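Local coordinates for protein-L-isoaspartate O-methyltransferase beta-aspartate methyltransferase (Plasmodium falciparum, PDB 2PBF) that probably transfers methyl groups from S-adenosylmethionine to abnormal isoaspartyl residues in damaged proteins, the first step of their repair, at residues 190-195 / 219-224; 71-76 / 201-206; 59-64 / 89-94; 145-150 / 154-159. All coordinates share one frame; numbering follows the deposited sequence.

How the contacts relate
All four contacts belong to one Rossmann-like methyltransferase domain, and contacts 1, 3 and 4 touch S-adenosyl-L-homocysteine. Contacts 1 and 2 lie on neighbouring antiparallel strands, 187-195 and 198-205 respectively; their centres are about 14 Å apart, and their segments alternate along the chain. Contact 3 closes first in sequence and lies about 14 Å from contact 1 and about 21 Å from contact 4, centre to centre. Contact 4, nested in the loop closed by contact 2, starts at the end of strand 142-146, at one edge of the sheet, with Tyr150 against Leu224 of contact 1. Ligand binding is thus divided between distant segments, while contact 2 packs helix 64-74 onto the sheet.

Contact 1. Residues 190-195 / 219-224; sequences IIPIEE and VCFVSL. With SAH (S-adenosyl-L-homocysteine), chain C.
Beside the cofactor pocket of this Rossmann-like methyltransferase, Pro192 on strand 187-195 meets Phe221 and Val219, at the point where the chain leaves the last strand of the sheet and runs along the ligand. The main evidence is a CH-pi contact: Pro192 CG lies 3.5 Å from the centroid of the Phe221 ring, 15° off the ring normal. It therefore sits over one face, somewhat toward the rim, and its nearest ring atom is Phe221 CD2 at 3.5 Å. The two side chains cross at about a right angle. Phe221 has its CG anti to the carbonyl carbon (chi1 -81°), which turns the ring to the proline. On the same proline, CB touches Val219 CG2 at 3.9 Å, and Val219 CB lies in the plane of the Phe221 ring at its edge.

Beyond the phenyl group the segment lines the ligand. Val222 CG2 comes within 3.5 Å of C5' of S-adenosyl-L-homocysteine, and Leu224 CD1 lies over the adenine, 3.4 Å from its C5. Helix 64-74 adds Met66 against Phe221, and Gln199 OE1 accepts from the Phe221 backbone N. Between the two segments the contact is made of aliphatic and aromatic carbon alone, which implies that dispersion and the attraction of C-H for a pi face hold it together rather than charge or polar bonds.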
# COMPACT_ATOMS: atom_id res chain seq x y z
N ILE A 190 -6.73 -4.22 4.29
CA ILE A 190 -6.00 -5.40 3.81
C ILE A 190 -4.74 -5.54 4.65
O ILE A 190 -3.92 -4.64 4.70
CB ILE A 190 -5.62 -5.24 2.31
CG1 ILE A 190 -6.87 -5.26 1.42
CG2 ILE A 190 -4.55 -6.27 1.86
CD1 ILE A 190 -7.63 -6.57 1.45
N ILE A 191 -4.60 -6.67 5.33
CA ILE A 191 -3.50 -6.82 6.27
C ILE A 191 -3.11 -8.28 6.46
O ILE A 191 -3.97 -9.13 6.61
CB ILE A 191 -3.87 -6.15 7.65
CG1 ILE A 191 -2.77 -6.39 8.68
CG2 ILE A 191 -5.27 -6.60 8.14
CD1 ILE A 191 -2.96 -5.58 9.97
N PRO A 192 -1.79 -8.58 6.45
CA PRO A 192 -1.39 -9.94 6.86
C PRO A 192 -1.36 -10.06 8.38
O PRO A 192 -0.79 -9.20 9.04
CB PRO A 192 0.01 -10.09 6.26
CG PRO A 192 0.22 -8.83 5.37
CD PRO A 192 -0.62 -7.78 6.05
N ILE A 193 -1.96 -11.11 8.93
CA ILE A 193 -1.88 -11.40 10.37
C ILE A 193 -1.31 -12.81 10.61
O ILE A 193 -1.77 -13.77 9.99
CB ILE A 193 -3.25 -11.17 11.08
CG1 ILE A 193 -3.74 -9.72 10.85
CG2 ILE A 193 -3.18 -11.49 12.60
CD1 ILE A 193 -5.23 -9.53 10.92
N GLU A 194 -0.27 -12.92 11.44
CA GLU A 194 0.25 -14.23 11.87
C GLU A 194 -0.85 -15.05 12.53
O GLU A 194 -1.36 -14.71 13.62
CB GLU A 194 1.38 -14.12 12.88
CG GLU A 194 2.56 -13.23 12.58
CD GLU A 194 3.51 -13.12 13.79
OE1 GLU A 194 3.29 -13.83 14.82
OE2 GLU A 194 4.49 -12.34 13.73
N GLU A 195 -1.22 -16.13 11.88
CA GLU A 195 -2.22 -17.02 12.41
C GLU A 195 -1.58 -18.40 12.48
O GLU A 195 -1.42 -19.07 11.44
CB GLU A 195 -3.40 -17.03 11.47
CG GLU A 195 -4.57 -17.82 11.96
CD GLU A 195 -5.79 -17.47 11.17
OE1 GLU A 195 -6.24 -18.33 10.38
OE2 GLU A 195 -6.25 -16.31 11.32
N VAL A 219 0.17 -15.84 2.96
CA VAL A 219 1.06 -14.91 2.29
C VAL A 219 2.41 -14.87 2.99
O VAL A 219 2.58 -15.45 4.05
CB VAL A 219 0.47 -13.46 2.22
CG1 VAL A 219 -0.62 -13.35 1.17
CG2 VAL A 219 -0.04 -12.98 3.58
N CYS A 220 3.39 -14.21 2.37
CA CYS A 220 4.71 -14.00 2.94
C CYS A 220 5.07 -12.50 2.88
O CYS A 220 5.29 -11.93 1.80
CB CYS A 220 5.75 -14.85 2.21
SG CYS A 220 5.40 -16.64 2.33
N PHE A 221 5.09 -11.86 4.05
CA PHE A 221 5.40 -10.44 4.17
C PHE A 221 6.48 -10.23 5.21
O PHE A 221 6.63 -11.04 6.11
CB PHE A 221 4.17 -9.67 4.61
CG PHE A 221 3.21 -9.35 3.51
CD1 PHE A 221 3.17 -8.06 2.96
CD2 PHE A 221 2.32 -10.30 3.04
CE1 PHE A 221 2.29 -7.73 1.95
CE2 PHE A 221 1.42 -10.00 2.03
CZ PHE A 221 1.39 -8.71 1.49
N VAL A 222 7.23 -9.14 5.08
CA VAL A 222 8.10 -8.69 6.16
C VAL A 222 7.20 -8.39 7.38
O VAL A 222 6.00 -8.13 7.23
CB VAL A 222 9.01 -7.46 5.76
CG1 VAL A 222 9.32 -7.42 4.24
CG2 VAL A 222 8.40 -6.14 6.18
N SER A 223 7.79 -8.41 8.57
CA SER A 223 7.06 -8.18 9.82
C SER A 223 6.70 -6.71 10.12
O SER A 223 7.53 -5.80 9.93
CB SER A 223 7.86 -8.76 10.99
OG SER A 223 7.08 -8.71 12.16
N LEU A 224 5.48 -6.49 10.62
CA LEU A 224 5.08 -5.17 11.14
C LEU A 224 5.62 -5.00 12.57
O LEU A 224 5.00 -5.47 13.53
CB LEU A 224 3.56 -5.00 11.11
CG LEU A 224 3.01 -3.60 11.38
CD1 LEU A 224 3.28 -2.69 10.20
CD2 LEU A 224 1.51 -3.67 11.70
N SAH C . 4.45 -1.64 0.22
CA SAH C . 5.92 -1.76 0.43
CB SAH C . 6.18 -2.90 1.39
CG SAH C . 7.58 -2.73 1.97
SD SAH C . 7.98 -4.04 3.13
C SAH C . 6.71 -1.94 -0.87
O SAH C . 6.30 -2.74 -1.71
OXT SAH C . 7.76 -1.28 -1.09
C5' SAH C . 7.03 -3.39 4.53
C4' SAH C . 7.48 -2.03 5.08
O4' SAH C . 6.85 -1.87 6.31
C3' SAH C . 8.97 -1.86 5.34
O3' SAH C . 9.45 -0.76 4.57
C2' SAH C . 9.08 -1.60 6.83
O2' SAH C . 10.08 -0.67 7.15
C1' SAH C . 7.69 -1.08 7.14
N9 SAH C . 7.22 -1.26 8.53
C8 SAH C . 7.45 -2.35 9.33
N7 SAH C . 6.81 -2.15 10.50
C5 SAH C . 6.20 -0.95 10.49
C6 SAH C . 5.45 -0.25 11.44
N6 SAH C . 5.19 -0.74 12.65
N1 SAH C . 4.92 0.97 11.11
C2 SAH C . 5.17 1.52 9.87
N3 SAH C . 5.93 0.82 8.96
C4 SAH C . 6.44 -0.39 9.25

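Contact 2. Residues 71-76 / 201-206; sequences LKRLIN and LYEITK
Arg73 of helix 64-74 grips Glu203 of strand 198-205 in a side-on salt bridge, with two guanidinium nitrogens on a single carboxylate oxygen. Arg73 NE donates to Glu203 OE1 at 3.0 Å, meeting it nearly in line with the C-O bond. Arg73 NH2 donates to the same Glu203 OE1 at 3.2 Å, from well above the carboxylate plane and from the same face as NE. The oxygen lies only 3° out of the guanidinium plane, but the two flat groups are turned 58° against each other. Only OE1 is gripped: Glu203 OE2 stays 4.1 Å from Arg73 NH2. The arginine chain bends at chi2 and chi3 to bring NE to the glutamate, whereas Glu203 reaches out fully extended, its CG anti to the backbone N (chi1 179°).

A water adds a second link. It donates to Arg73 O at 2.6 Å and to Glu203 OE1, also at 2.6 Å, so three donors converge on this buried oxygen, which would be expected to favour the ionised carboxylate.

In the fold, the bond ties a helix on one face of the mixed Rossmann-like sheet to the antiparallel strand that follows 187-195, well away from the bound S-adenosyl-L-homocysteine, which is about 14 Å from the Arg73 side chain.

Apolar neighbours flank the ion pair. Ile190 of strand 187-195 packs on both Arg73 and Glu203, and Leu216 of strand 212-219 touches the arginine. Glu203 OE2 has a long, weak ion pair with Lys188 NZ.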
# COMPACT_ATOMS: atom_id res chain seq x y z
N LEU A 71 -3.91 -4.36 -4.52
CA LEU A 71 -4.53 -3.29 -5.23
C LEU A 71 -5.91 -3.73 -5.74
O LEU A 71 -6.85 -2.94 -5.73
CB LEU A 71 -3.64 -2.85 -6.39
CG LEU A 71 -3.64 -1.43 -6.96
CD1 LEU A 71 -3.41 -0.36 -5.87
CD2 LEU A 71 -2.58 -1.31 -8.05
N LYS A 72 -6.00 -4.98 -6.17
CA LYS A 72 -7.27 -5.59 -6.59
C LYS A 72 -8.30 -5.54 -5.46
O LYS A 72 -9.41 -5.12 -5.67
CB LYS A 72 -7.05 -7.02 -7.04
CG LYS A 72 -8.31 -7.88 -7.25
CD LYS A 72 -7.97 -9.37 -7.14
CE LYS A 72 -9.15 -10.29 -7.58
NZ LYS A 72 -10.34 -10.22 -6.64
N ARG A 73 -7.89 -5.93 -4.25
CA ARG A 73 -8.81 -6.01 -3.12
C ARG A 73 -9.32 -4.64 -2.73
O ARG A 73 -10.42 -4.50 -2.18
CB ARG A 73 -8.16 -6.67 -1.90
CG ARG A 73 -7.54 -8.04 -2.11
CD ARG A 73 -8.48 -9.03 -2.77
NE ARG A 73 -9.68 -9.26 -1.98
CZ ARG A 73 -10.42 -10.37 -2.04
NH1 ARG A 73 -10.07 -11.38 -2.83
NH2 ARG A 73 -11.50 -10.47 -1.29
N LEU A 74 -8.50 -3.62 -2.99
CA LEU A 74 -8.82 -2.26 -2.59
C LEU A 74 -9.39 -1.43 -3.75
O LEU A 74 -9.72 -0.27 -3.56
CB LEU A 74 -7.57 -1.58 -2.00
CG LEU A 74 -7.10 -2.06 -0.63
CD1 LEU A 74 -5.75 -1.51 -0.29
CD2 LEU A 74 -8.11 -1.75 0.46
N ILE A 75 -9.50 -2.03 -4.93
CA ILE A 75 -9.75 -1.26 -6.14
C ILE A 75 -10.99 -0.36 -6.08
O ILE A 75 -10.97 0.77 -6.59
CB ILE A 75 -9.70 -2.14 -7.44
CG1 ILE A 75 -9.22 -1.32 -8.64
CG2 ILE A 75 -11.04 -2.83 -7.74
CD1 ILE A 75 -7.84 -0.71 -8.43
N ASN A 76 -12.04 -0.83 -5.43
CA ASN A 76 -13.31 -0.11 -5.40
C ASN A 76 -13.43 0.89 -4.24
O ASN A 76 -14.34 1.70 -4.24
CB ASN A 76 -14.52 -1.06 -5.37
CG ASN A 76 -14.62 -1.93 -6.59
OD1 ASN A 76 -14.82 -3.15 -6.48
ND2 ASN A 76 -14.48 -1.32 -7.76
N LEU A 201 -3.46 -13.23 4.86
CA LEU A 201 -3.97 -11.96 4.36
C LEU A 201 -5.46 -11.85 4.63
O LEU A 201 -6.24 -12.67 4.15
CB LEU A 201 -3.68 -11.78 2.86
CG LEU A 201 -3.85 -10.36 2.31
CD1 LEU A 201 -2.66 -9.48 2.69
CD2 LEU A 201 -3.99 -10.44 0.81
N TYR A 202 -5.83 -10.81 5.38
CA TYR A 202 -7.20 -10.53 5.79
C TYR A 202 -7.77 -9.30 5.11
O TYR A 202 -7.10 -8.29 4.96
CB TYR A 202 -7.28 -10.32 7.32
CG TYR A 202 -7.49 -11.59 8.09
CD1 TYR A 202 -6.41 -12.39 8.47
CD2 TYR A 202 -8.78 -12.01 8.42
CE1 TYR A 202 -6.61 -13.56 9.16
CE2 TYR A 202 -9.00 -13.18 9.11
CZ TYR A 202 -7.92 -13.96 9.48
OH TYR A 202 -8.16 -15.13 10.18
N GLU A 203 -9.02 -9.40 4.70
CA GLU A 203 -9.79 -8.22 4.32
C GLU A 203 -10.84 -7.90 5.39
O GLU A 203 -11.79 -8.65 5.62
CB GLU A 203 -10.44 -8.42 2.95
CG GLU A 203 -11.28 -7.25 2.50
CD GLU A 203 -11.88 -7.49 1.15
OE1 GLU A 203 -11.11 -7.64 0.17
OE2 GLU A 203 -13.13 -7.53 1.08
N ILE A 204 -10.63 -6.77 6.05
CA ILE A 204 -11.51 -6.32 7.10
C ILE A 204 -12.36 -5.14 6.63
O ILE A 204 -11.84 -4.18 6.04
CB ILE A 204 -10.69 -6.00 8.35
CG1 ILE A 204 -9.91 -7.27 8.76
CG2 ILE A 204 -11.59 -5.51 9.45
CD1 ILE A 204 -8.62 -7.03 9.47
N THR A 205 -13.67 -5.23 6.86
CA THR A 205 -14.63 -4.19 6.46
C THR A 205 -15.43 -3.70 7.67
O THR A 205 -15.56 -4.42 8.65
CB THR A 205 -15.59 -4.74 5.39
OG1 THR A 205 -14.85 -5.47 4.41
CG2 THR A 205 -16.35 -3.60 4.70
N LYS A 206 -15.92 -2.46 7.62
CA LYS A 206 -16.82 -1.94 8.66
C LYS A 206 -18.22 -1.77 8.07
O LYS A 206 -18.37 -1.19 6.99
CB LYS A 206 -16.30 -0.60 9.20
CG LYS A 206 -16.91 -0.15 10.52
CD LYS A 206 -16.03 0.93 11.22
CE LYS A 206 -14.88 0.31 11.99
NZ LYS A 206 -14.02 1.35 12.62
O HOH W 1 -12.16 -6.43 -1.91

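Contact 3. Residues 59-64 / 89-94; sequences VTISAP and SGSGYL. With SAH (S-adenosyl-L-homocysteine), chain C.
Ile61 sets a methyl group against a hydroxyl: its CD1 lies 3.4 Å from Ser91 OG, although that oxygen is already engaged twice in polar bonds. Ser91 OG donates to OXT of S-adenosyl-L-homocysteine at 2.8 Å and accepts from the backbone N of Tyr93 at 3.1 Å, closing an ST turn. Its placement between the backbone N and the carbonyl carbon (chi1 71°) allows both bonds. Ile61 CD1 also reaches Tyr93 CB at 4.1 Å, while the Tyr93 hydroxyl bonds to Val37 O.

The ligand carboxylate bridges the two segments. Ser91 N adds a second bond to OXT at 2.9 Å, and from the other segment Ser62 N donates to the ligand O at 3.0 Å, almost straight at 173°. Three donors thus hold the group and fix its rotation. Gly90 has a positive phi of 63°, which favours glycine, and its lack of a side chain lets the ligand CG pass close; its CA lies 3.4 Å from the ligand O3'.

Segment 89-94 makes a type II' turn from Ser89 to Gly92, then enters helix 93-101. Just after strand 83-87, it is the glycine-rich loop (motif I) of class I methyltransferases, which typically binds the amino-acid end of the cofactor.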
# COMPACT_ATOMS: atom_id res chain seq x y z
N VAL A 59 14.37 -5.01 4.49
CA VAL A 59 13.12 -4.89 3.75
C VAL A 59 13.21 -4.96 2.23
O VAL A 59 14.17 -4.52 1.60
CB VAL A 59 12.23 -3.68 4.22
CG1 VAL A 59 12.13 -3.63 5.77
CG2 VAL A 59 12.73 -2.36 3.63
N THR A 60 12.17 -5.54 1.65
CA THR A 60 12.04 -5.68 0.22
C THR A 60 10.87 -4.83 -0.28
O THR A 60 9.92 -4.55 0.46
CB THR A 60 11.82 -7.16 -0.17
OG1 THR A 60 10.66 -7.65 0.52
CG2 THR A 60 13.04 -8.04 0.22
N ILE A 61 10.96 -4.40 -1.54
CA ILE A 61 9.78 -3.98 -2.27
C ILE A 61 9.06 -5.29 -2.56
O ILE A 61 9.70 -6.28 -2.93
CB ILE A 61 10.16 -3.22 -3.56
CG1 ILE A 61 8.91 -2.79 -4.36
CG2 ILE A 61 11.07 -4.07 -4.44
CD1 ILE A 61 9.22 -1.85 -5.54
N SER A 62 7.75 -5.33 -2.37
CA SER A 62 7.00 -6.58 -2.59
C SER A 62 7.04 -7.07 -4.06
O SER A 62 7.32 -6.31 -4.99
CB SER A 62 5.57 -6.44 -2.09
OG SER A 62 5.56 -6.00 -0.73
N ALA A 63 6.80 -8.38 -4.23
CA ALA A 63 6.64 -8.94 -5.55
C ALA A 63 5.48 -8.22 -6.23
O ALA A 63 4.49 -7.87 -5.58
CB ALA A 63 6.39 -10.41 -5.48
N PRO A 64 5.64 -7.94 -7.53
CA PRO A 64 4.54 -7.37 -8.28
C PRO A 64 3.17 -8.07 -8.06
O PRO A 64 2.17 -7.38 -8.02
CB PRO A 64 5.01 -7.47 -9.73
CG PRO A 64 6.50 -7.42 -9.65
CD PRO A 64 6.86 -8.08 -8.35
N SER A 89 5.00 1.91 3.87
CA SER A 89 4.95 2.34 2.49
C SER A 89 6.20 1.92 1.70
O SER A 89 6.14 1.77 0.48
CB SER A 89 4.63 3.84 2.38
OG SER A 89 5.49 4.62 3.19
N GLY A 90 7.33 1.73 2.40
CA GLY A 90 8.50 1.08 1.83
C GLY A 90 9.12 1.84 0.68
O GLY A 90 9.56 2.98 0.87
N SER A 91 9.13 1.22 -0.51
CA SER A 91 9.56 1.87 -1.75
C SER A 91 8.62 3.02 -2.19
O SER A 91 8.99 3.80 -3.08
CB SER A 91 9.63 0.85 -2.88
OG SER A 91 8.32 0.47 -3.23
N GLY A 92 7.44 3.10 -1.58
CA GLY A 92 6.35 4.03 -1.98
C GLY A 92 5.60 3.57 -3.23
O GLY A 92 4.74 4.29 -3.74
N TYR A 93 5.91 2.37 -3.71
CA TYR A 93 5.30 1.88 -4.96
C TYR A 93 3.77 1.90 -4.88
O TYR A 93 3.07 2.51 -5.72
CB TYR A 93 5.81 0.45 -5.37
CG TYR A 93 5.18 0.08 -6.70
CD1 TYR A 93 5.77 0.51 -7.91
CD2 TYR A 93 3.94 -0.59 -6.76
CE1 TYR A 93 5.17 0.25 -9.13
CE2 TYR A 93 3.34 -0.86 -7.99
CZ TYR A 93 3.96 -0.44 -9.17
OH TYR A 93 3.38 -0.67 -10.40
N LEU A 94 3.26 1.27 -3.84
CA LEU A 94 1.83 1.13 -3.68
C LEU A 94 1.14 2.45 -3.31
O LEU A 94 -0.01 2.68 -3.69
CB LEU A 94 1.46 0.00 -2.70
CG LEU A 94 0.07 -0.59 -2.97
CD1 LEU A 94 -0.01 -1.45 -4.25
CD2 LEU A 94 -0.27 -1.41 -1.82
N SAH C . 4.45 -1.64 0.22
CA SAH C . 5.92 -1.76 0.43
CB SAH C . 6.18 -2.90 1.39
CG SAH C . 7.58 -2.73 1.97
SD SAH C . 7.98 -4.04 3.13
C SAH C . 6.71 -1.94 -0.87
O SAH C . 6.30 -2.74 -1.71
OXT SAH C . 7.76 -1.28 -1.09
C5' SAH C . 7.03 -3.39 4.53
C4' SAH C . 7.48 -2.03 5.08
O4' SAH C . 6.85 -1.87 6.31
C3' SAH C . 8.97 -1.86 5.34
O3' SAH C . 9.45 -0.76 4.57
C2' SAH C . 9.08 -1.60 6.83
O2' SAH C . 10.08 -0.67 7.15
C1' SAH C . 7.69 -1.08 7.14
N9 SAH C . 7.22 -1.26 8.53
C8 SAH C . 7.45 -2.35 9.33
N7 SAH C . 6.81 -2.15 10.50
C5 SAH C . 6.20 -0.95 10.49
C6 SAH C . 5.45 -0.25 11.44
N6 SAH C . 5.19 -0.74 12.65
N1 SAH C . 4.92 0.97 11.11
C2 SAH C . 5.17 1.52 9.87
N3 SAH C . 5.93 0.82 8.96
C4 SAH C . 6.44 -0.39 9.25

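Contact 4. Residues 145-150 / 154-159; sequences IHKNIY and EEEKKE. With SAH (S-adenosyl-L-homocysteine), chain C.
Lys147 and Glu156 carry this small surface contact, with one charged bond across the segments. Lys147 NZ donates to Glu156 OE2 at 2.7 Å, coming from above the carboxylate plane, 58° out of it. The other carboxylate oxygen, Glu156 OE1, is 3.7 Å from the same NZ, so the salt bridge uses one oxygen; OE2 has a further hydrogen bond to a residue next to the segments. Both chains are bent to reach it: the lysine turns at chi2 (99°) and chi3, and the glutamate at chi2. The bond is short, but the two segments bury just 69 Å², and the outer side is open to solvent: Glu154, Glu155, Lys158 and Glu159 are exposed, and Glu155 is not modelled beyond CG.

The tight part lies on the far side of 145-150, where the chain clasps the adenine of S-adenosyl-L-homocysteine. The adenine N6 donates to Asn148 OD1 at 2.8 Å. Ile149 N donates to the ring N1 at 3.1 Å with a nearly straight angle of 167°. Asn148 OD1 also accepts from Tyr150 N at 2.8 Å. This Asx turn fixes the amide that reads the exocyclic amine, and Asn148 ND2 is held in turn by Lys225 O.

Within the fold, Lys147 directly follows edge strand 142-146, pairs through its backbone with Glu116 of strand 111-116, and rests its side chain on Leu115. Its ammonium reaches across to helix 154-160, the crossover helix that leads on to strand 163-168 and is tied through Lys157 to Asp181 of helix 177-182.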
# COMPACT_ATOMS: atom_id res chain seq x y z
N ILE A 145 5.23 9.87 5.43
CA ILE A 145 5.62 10.23 6.79
C ILE A 145 6.54 9.17 7.40
O ILE A 145 6.29 7.98 7.24
CB ILE A 145 4.33 10.36 7.71
CG1 ILE A 145 3.27 11.26 7.07
CG2 ILE A 145 4.66 10.87 9.07
CD1 ILE A 145 3.79 12.57 6.50
N HIS A 146 7.59 9.61 8.09
CA HIS A 146 8.38 8.73 8.96
C HIS A 146 7.64 8.46 10.27
O HIS A 146 7.61 9.30 11.16
CB HIS A 146 9.75 9.35 9.23
CG HIS A 146 10.64 8.50 10.08
ND1 HIS A 146 11.67 9.03 10.82
CD2 HIS A 146 10.65 7.17 10.31
CE1 HIS A 146 12.29 8.06 11.47
NE2 HIS A 146 11.69 6.92 11.18
N LYS A 147 7.06 7.27 10.39
CA LYS A 147 6.19 6.95 11.51
C LYS A 147 5.95 5.45 11.66
O LYS A 147 5.70 4.75 10.69
CB LYS A 147 4.83 7.64 11.34
CG LYS A 147 3.84 7.46 12.50
CD LYS A 147 3.88 8.70 13.38
CE LYS A 147 3.70 8.38 14.85
NZ LYS A 147 3.57 9.67 15.61
N ASN A 148 6.00 4.99 12.90
CA ASN A 148 5.56 3.66 13.25
C ASN A 148 4.09 3.72 13.63
O ASN A 148 3.68 4.54 14.45
CB ASN A 148 6.36 3.13 14.44
CG ASN A 148 6.07 1.69 14.75
OD1 ASN A 148 4.92 1.23 14.67
ND2 ASN A 148 7.12 0.95 15.08
N ILE A 149 3.29 2.83 13.04
CA ILE A 149 1.85 2.83 13.20
C ILE A 149 1.45 2.60 14.67
O ILE A 149 0.36 3.01 15.11
CB ILE A 149 1.19 1.79 12.25
CG1 ILE A 149 -0.35 1.89 12.29
CG2 ILE A 149 1.65 0.36 12.57
CD1 ILE A 149 -0.92 3.22 11.82
N TYR A 150 2.34 1.94 15.41
CA TYR A 150 2.12 1.56 16.81
C TYR A 150 2.47 2.70 17.76
O TYR A 150 2.31 2.57 18.98
CB TYR A 150 2.97 0.32 17.16
CG TYR A 150 2.45 -1.00 16.62
CD1 TYR A 150 1.26 -1.56 17.10
CD2 TYR A 150 3.17 -1.71 15.66
CE1 TYR A 150 0.78 -2.78 16.61
CE2 TYR A 150 2.72 -2.93 15.18
CZ TYR A 150 1.53 -3.46 15.66
OH TYR A 150 1.09 -4.67 15.18
N GLU A 154 -3.38 9.35 20.85
CA GLU A 154 -4.76 9.79 20.72
C GLU A 154 -4.91 11.04 19.87
O GLU A 154 -5.86 11.14 19.08
CB GLU A 154 -5.40 10.01 22.10
CG GLU A 154 -5.87 8.72 22.81
CD GLU A 154 -6.94 7.94 22.04
OE1 GLU A 154 -7.80 8.55 21.35
OE2 GLU A 154 -6.95 6.69 22.15
N GLU A 155 -3.98 11.99 20.04
CA GLU A 155 -4.01 13.27 19.33
C GLU A 155 -3.87 13.09 17.83
O GLU A 155 -4.77 13.46 17.07
CB GLU A 155 -2.94 14.24 19.87
CG GLU A 155 -3.13 14.64 21.32
N GLU A 156 -2.75 12.49 17.41
CA GLU A 156 -2.55 12.20 15.99
C GLU A 156 -3.60 11.25 15.45
O GLU A 156 -4.03 11.42 14.32
CB GLU A 156 -1.14 11.69 15.69
CG GLU A 156 -0.53 10.84 16.76
CD GLU A 156 0.92 11.19 17.00
OE1 GLU A 156 1.27 12.36 16.76
OE2 GLU A 156 1.69 10.30 17.43
N LYS A 157 -4.03 10.29 16.26
CA LYS A 157 -5.12 9.39 15.88
C LYS A 157 -6.39 10.14 15.46
O LYS A 157 -6.98 9.84 14.41
CB LYS A 157 -5.43 8.39 17.00
CG LYS A 157 -6.53 7.39 16.69
CD LYS A 157 -6.68 6.41 17.87
CE LYS A 157 -8.13 5.97 18.07
NZ LYS A 157 -8.22 4.66 18.82
N LYS A 158 -6.80 11.11 16.29
CA LYS A 158 -7.96 11.97 16.00
C LYS A 158 -7.69 12.77 14.72
O LYS A 158 -8.54 12.89 13.84
CB LYS A 158 -8.25 12.91 17.17
CG LYS A 158 -9.44 13.87 16.95
CD LYS A 158 -9.59 14.89 18.08
CE LYS A 158 -10.62 15.97 17.72
NZ LYS A 158 -10.50 17.20 18.58
N GLU A 159 -6.47 13.31 14.65
CA GLU A 159 -6.03 14.16 13.55
C GLU A 159 -6.00 13.47 12.19
O GLU A 159 -6.27 14.10 11.17
CB GLU A 159 -4.65 14.70 13.90
CG GLU A 159 -4.07 15.67 12.90
CD GLU A 159 -2.55 15.71 12.98
OE1 GLU A 159 -1.98 15.67 14.11
OE2 GLU A 159 -1.93 15.79 11.89
N SAH C . 4.45 -1.64 0.22
CA SAH C . 5.92 -1.76 0.43
CB SAH C . 6.18 -2.90 1.39
CG SAH C . 7.58 -2.73 1.97
SD SAH C . 7.98 -4.04 3.13
C SAH C . 6.71 -1.94 -0.87
O SAH C . 6.30 -2.74 -1.71
OXT SAH C . 7.76 -1.28 -1.09
C5' SAH C . 7.03 -3.39 4.53
C4' SAH C . 7.48 -2.03 5.08
O4' SAH C . 6.85 -1.87 6.31
C3' SAH C . 8.97 -1.86 5.34
O3' SAH C . 9.45 -0.76 4.57
C2' SAH C . 9.08 -1.60 6.83
O2' SAH C . 10.08 -0.67 7.15
C1' SAH C . 7.69 -1.08 7.14
N9 SAH C . 7.22 -1.26 8.53
C8 SAH C . 7.45 -2.35 9.33
N7 SAH C . 6.81 -2.15 10.50
C5 SAH C . 6.20 -0.95 10.49
C6 SAH C . 5.45 -0.25 11.44
N6 SAH C . 5.19 -0.74 12.65
N1 SAH C . 4.92 0.97 11.11
C2 SAH C . 5.17 1.52 9.87
N3 SAH C . 5.93 0.82 8.96
C4 SAH C . 6.44 -0.39 9.25